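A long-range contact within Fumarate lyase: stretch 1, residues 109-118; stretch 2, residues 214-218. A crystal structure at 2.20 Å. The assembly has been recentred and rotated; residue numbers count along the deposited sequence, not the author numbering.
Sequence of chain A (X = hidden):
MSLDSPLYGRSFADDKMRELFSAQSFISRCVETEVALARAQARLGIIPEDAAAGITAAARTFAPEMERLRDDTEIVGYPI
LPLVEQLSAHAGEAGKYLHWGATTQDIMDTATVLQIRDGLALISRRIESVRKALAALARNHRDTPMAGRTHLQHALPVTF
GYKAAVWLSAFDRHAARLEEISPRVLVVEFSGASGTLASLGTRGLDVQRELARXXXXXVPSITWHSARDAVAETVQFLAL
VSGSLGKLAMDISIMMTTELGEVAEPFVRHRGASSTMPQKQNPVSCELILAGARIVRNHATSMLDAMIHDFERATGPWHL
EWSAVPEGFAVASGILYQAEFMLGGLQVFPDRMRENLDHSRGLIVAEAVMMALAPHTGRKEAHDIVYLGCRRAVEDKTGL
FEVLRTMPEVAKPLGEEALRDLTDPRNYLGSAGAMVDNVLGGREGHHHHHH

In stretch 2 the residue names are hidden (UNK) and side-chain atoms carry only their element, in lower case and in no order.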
ATOM      1  N   ASP A 109      17.995   1.375  19.196  1.00 28.03           N
ATOM      2  CA  ASP A 109      16.843   0.499  19.415  1.00 28.09           C
ATOM      3  C   ASP A 109      16.280   0.661  20.819  1.00 28.09           C
ATOM      4  O   ASP A 109      15.066   0.794  21.029  1.00 27.92           O
ATOM      5  CB  ASP A 109      17.255  -0.972  19.260  1.00 28.30           C
ATOM      6  CG  ASP A 109      17.104  -1.507  17.822  1.00 29.83           C
ATOM      7  OD1 ASP A 109      16.670  -0.773  16.924  1.00 29.49           O
ATOM      8  OD2 ASP A 109      17.414  -2.697  17.602  1.00 31.66           O
ATOM      9  N   THR A 110      17.176   0.651  21.789  1.00 28.43           N
ATOM     10  CA  THR A 110      16.774   0.776  23.196  1.00 27.23           C
ATOM     11  C   THR A 110      16.184   2.128  23.517  1.00 26.95           C
ATOM     12  O   THR A 110      15.150   2.195  24.173  1.00 27.61           O
ATOM     13  CB  THR A 110      17.934   0.460  24.164  1.00 28.00           C
ATOM     14  OG1 THR A 110      18.355  -0.900  23.983  1.00 27.51           O
ATOM     15  CG2 THR A 110      17.454   0.653  25.616  1.00 26.14           C
ATOM     16  N   ALA A 111      16.811   3.211  23.068  1.00 27.33           N
ATOM     17  CA  ALA A 111      16.209   4.555  23.214  1.00 27.44           C
ATOM     18  C   ALA A 111      14.848   4.672  22.540  1.00 28.09           C
ATOM     19  O   ALA A 111      13.949   5.333  23.063  1.00 27.49           O
ATOM     20  CB  ALA A 111      17.143   5.638  22.670  1.00 27.90           C
ATOM     21  N   THR A 112      14.720   4.068  21.347  1.00 29.16           N
ATOM     22  CA  THR A 112      13.420   3.964  20.652  1.00 29.24           C
ATOM     23  C   THR A 112      12.401   3.247  21.508  1.00 29.36           C
ATOM     24  O   THR A 112      11.261   3.708  21.631  1.00 29.49           O
ATOM     25  CB  THR A 112      13.555   3.303  19.254  1.00 30.19           C
ATOM     26  OG1 THR A 112      14.439   4.103  18.465  1.00 29.21           O
ATOM     27  CG2 THR A 112      12.208   3.170  18.522  1.00 31.44           C
ATOM     28  N   VAL A 113      12.790   2.119  22.100  1.00 29.16           N
ATOM     29  CA  VAL A 113      11.871   1.391  22.981  1.00 28.56           C
ATOM     30  C   VAL A 113      11.418   2.262  24.177  1.00 28.40           C
ATOM     31  O   VAL A 113      10.255   2.250  24.558  1.00 28.82           O
ATOM     32  CB  VAL A 113      12.449  -0.004  23.381  1.00 28.94           C
ATOM     33  CG1 VAL A 113      11.779  -0.576  24.606  1.00 26.55           C
ATOM     34  CG2 VAL A 113      12.338  -1.006  22.190  1.00 29.09           C
ATOM     35  N   LEU A 114      12.311   3.071  24.719  1.00 27.77           N
ATOM     36  CA  LEU A 114      11.950   3.954  25.821  1.00 28.33           C
ATOM     37  C   LEU A 114      10.899   4.998  25.398  1.00 29.36           C
ATOM     38  O   LEU A 114       9.976   5.302  26.161  1.00 29.10           O
ATOM     39  CB  LEU A 114      13.201   4.656  26.400  1.00 27.13           C
ATOM     40  CG  LEU A 114      14.195   3.693  27.068  1.00 26.95           C
ATOM     41  CD1 LEU A 114      15.531   4.400  27.307  1.00 25.42           C
ATOM     42  CD2 LEU A 114      13.628   3.142  28.339  1.00 25.60           C
ATOM     43  N   GLN A 115      11.060   5.565  24.205  1.00 29.33           N
ATOM     44  CA  GLN A 115      10.056   6.455  23.656  1.00 30.05           C
ATOM     45  C   GLN A 115       8.731   5.713  23.407  1.00 29.77           C
ATOM     46  O   GLN A 115       7.669   6.198  23.795  1.00 31.40           O
ATOM     47  CB  GLN A 115      10.590   7.029  22.364  1.00 30.83           C
ATOM     48  CG  GLN A 115      11.758   8.048  22.529  1.00 31.13           C
ATOM     49  CD  GLN A 115      12.325   8.447  21.170  1.00 31.19           C
ATOM     50  OE1 GLN A 115      12.539   7.602  20.315  1.00 32.51           O
ATOM     51  NE2 GLN A 115      12.525   9.738  20.954  1.00 35.27           N
ATOM     52  N   ILE A 116       8.780   4.552  22.752  1.00 29.02           N
ATOM     53  CA  ILE A 116       7.578   3.699  22.568  1.00 28.55           C
ATOM     54  C   ILE A 116       6.802   3.433  23.887  1.00 30.85           C
ATOM     55  O   ILE A 116       5.564   3.422  23.886  1.00 32.18           O
ATOM     56  CB  ILE A 116       7.918   2.364  21.819  1.00 28.61           C
ATOM     57  CG1 ILE A 116       8.401   2.667  20.361  1.00 27.32           C
ATOM     58  CG2 ILE A 116       6.721   1.445  21.731  1.00 22.36           C
ATOM     59  CD1 ILE A 116       8.947   1.440  19.596  1.00 27.29           C
ATOM     60  N   ARG A 117       7.515   3.210  24.999  1.00 30.19           N
ATOM     61  CA  ARG A 117       6.863   3.119  26.299  1.00 30.96           C
ATOM     62  C   ARG A 117       6.036   4.372  26.625  1.00 31.72           C
ATOM     63  O   ARG A 117       4.859   4.276  27.021  1.00 30.97           O
ATOM     64  CB  ARG A 117       7.873   2.849  27.411  1.00 30.06           C
ATOM     65  CG  ARG A 117       7.168   2.615  28.730  1.00 32.57           C
ATOM     66  CD  ARG A 117       7.969   1.755  29.664  1.00 33.94           C
ATOM     67  NE  ARG A 117       9.231   2.398  29.987  1.00 36.34           N
ATOM     68  CZ  ARG A 117      10.162   1.837  30.747  1.00 36.69           C
ATOM     69  NH1 ARG A 117       9.952   0.632  31.254  1.00 38.87           N
ATOM     70  NH2 ARG A 117      11.295   2.475  30.977  1.00 38.66           N
ATOM     71  N   ASP A 118       6.655   5.550  26.487  1.00 32.28           N
ATOM     72  CA  ASP A 118       5.904   6.808  26.644  1.00 33.27           C
ATOM     73  C   ASP A 118       4.816   6.978  25.562  1.00 32.04           C
ATOM     74  O   ASP A 118       3.727   7.408  25.863  1.00 30.61           O
ATOM     75  CB  ASP A 118       6.840   8.030  26.634  1.00 33.59           C
ATOM     76  CG  ASP A 118       7.872   8.012  27.785  1.00 39.16           C
ATOM     77  OD1 ASP A 118       7.767   7.145  28.695  1.00 43.01           O
ATOM     78  OD2 ASP A 118       8.799   8.873  27.768  1.00 40.72           O
ATOM     79  N   UNK A 214      17.796  -2.297  34.907  1.00 38.04           N
ATOM     80  CA  UNK A 214      18.075  -0.884  35.174  1.00 37.25           C
ATOM     81  C   UNK A 214      17.074   0.051  34.504  1.00 36.53           C
ATOM     82  O   UNK A 214      16.771   1.109  35.021  1.00 35.35           O
ATOM     83  c   UNK A 214      20.589  -0.511  35.624  1.00 39.85           C
ATOM     84  o   UNK A 214      20.131   1.625  36.683  1.00 44.43           O
ATOM     85  o   UNK A 214      20.279  -0.170  37.960  1.00 47.54           O
ATOM     86  c   UNK A 214      20.320   0.384  36.840  1.00 44.59           C
ATOM     87  c   UNK A 214      19.462  -0.495  34.641  1.00 37.68           C
ATOM     88  N   UNK A 215      16.609  -0.325  33.317  1.00 36.24           N
ATOM     89  CA  UNK A 215      15.730   0.541  32.547  1.00 36.33           C
ATOM     90  C   UNK A 215      14.283   0.154  32.752  1.00 36.71           C
ATOM     91  O   UNK A 215      13.388   0.799  32.223  1.00 37.70           O
ATOM     92  c   UNK A 215      17.689   0.628  29.183  1.00 31.41           C
ATOM     93  c   UNK A 215      16.056   0.426  31.060  1.00 35.93           C
ATOM     94  c   UNK A 215      17.439   2.476  30.883  1.00 33.26           C
ATOM     95  c   UNK A 215      17.407   0.977  30.642  1.00 34.15           C
ATOM     96  N   UNK A 216      14.064  -0.932  33.482  1.00 36.61           N
ATOM     97  CA  UNK A 216      12.726  -1.460  33.668  1.00 36.66           C
ATOM     98  C   UNK A 216      12.085  -1.957  32.360  1.00 35.58           C
ATOM     99  O   UNK A 216      10.922  -1.706  32.124  1.00 35.42           O
ATOM    100  o   UNK A 216      10.387  -2.160  35.105  1.00 42.64           O
ATOM    101  c   UNK A 216      10.521  -0.965  34.830  1.00 40.87           C
ATOM    102  c   UNK A 216      11.851  -0.408  34.366  1.00 37.84           C
ATOM    103  n   UNK A 216       9.510  -0.094  34.895  1.00 43.73           N
ATOM    104  N   UNK A 217      12.839  -2.700  31.544  1.00 34.08           N
ATOM    105  CA  UNK A 217      12.330  -3.281  30.297  1.00 32.64           C
ATOM    106  C   UNK A 217      12.365  -4.803  30.390  1.00 32.62           C
ATOM    107  O   UNK A 217      13.073  -5.363  31.256  1.00 32.03           O
ATOM    108  c   UNK A 217      14.149  -0.845  27.846  1.00 30.69           C
ATOM    109  c   UNK A 217      13.064  -1.299  28.792  1.00 31.81           C
ATOM    110  c   UNK A 217      11.617  -0.890  28.262  1.00 33.21           C
ATOM    111  c   UNK A 217      13.180  -2.796  29.108  1.00 32.30           C
ATOM    112  N   UNK A 218      11.634  -5.499  29.516  1.00 30.81           N
ATOM    113  CA  UNK A 218      11.814  -6.973  29.476  1.00 30.45           C
ATOM    114  C   UNK A 218      13.193  -7.296  28.868  1.00 30.80           C
ATOM    115  O   UNK A 218      13.904  -6.400  28.401  1.00 29.44           O
TER

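Stretch 1 is one continuous piece of helix, and the side chains of Thr110, Val113, Leu114 and Arg117 meet the second stretch. That second stretch is the end of another helix and the loop that follows it.

Position 214 carries five side-chain atoms, three carbons in a row with two oxygens on the third. This is a carboxylate at the end of a two-methylene chain. It lies out of reach of stretch 1, and one of its oxygens is hydrogen-bonded elsewhere in the structure. The residue is Glu214.

Position 215 has four side-chain carbons and no heteroatom. The second carbon forks into two terminal methyls, and its CA-to-CB bond points toward stretch 1. One of the methyls approaches CG2 of Thr110 at 3.6 Å. A fork one carbon beyond CB distinguishes leucine from isoleucine, which branches at CB itself, so the residue is Leu215, with chi1 m and chi2 t. The methyl beside Thr110 is CD1, while CD2 lies 4.5 Å from CD1 of Leu114, a looser apolar contact. Its backbone is engaged as well: NH2 of Arg117 donates a hydrogen bond to O of Leu215 at 3.0 Å, with a favourable angle of 162°.

At position 216 there are two side-chain carbons, the second bearing one oxygen and one nitrogen, a short carboxamide. Its nitrogen is 3.7 Å from NH1 of Arg117, but both are donors and no hydrogen bond forms between them. The backbone has positive phi (64°) and is the first to leave helical geometry, closing the preceding helix in a Schellman motif. The residue is Asn216, and asparagine tolerates this left-handed conformation better than most non-glycine residues. Its carbonyl O accepts a weak hydrogen bond from NH1 of Arg117, short at 2.7 Å but bent to 127°.

Position 217 again shows four carbons forked at the second, directed toward stretch 1. One terminal methyl is 3.7 Å from CG1 of Val113; the other is 4.1 Å from CD2 of Leu114. This is Leu217, also m,t. The methyl closer to Val113 is CD2, which also lies over one face of the Arg117 guanidinium, 3.7 Å from NH1; CD1 approaches CD2 of Leu114 and also lies near Val113 and Thr110.

Position 218 has no side-chain atoms and makes no contact with stretch 1; it is Gly218.

The contact joins an apolar patch to a polar clasp. Leu215 packs on Thr110 and Leu114, and Leu217 on Thr110, Val113 and Leu114, while Arg117 reaches the end of the other helix. There the backbone carbonyls of Leu215 and Asn216 lie near the guanidinium plane, at its edge, where the N-H groups point, leaving one face for CD2 of Leu217. Arginine thus serves both halves of the contact. Because both hydrogen bonds accept on backbone oxygens, they read the path of the chain at the helix terminus, and the leucine side chains supply the hydrocarbon packing beside it.

Stretch 2 214-218: ELNLG
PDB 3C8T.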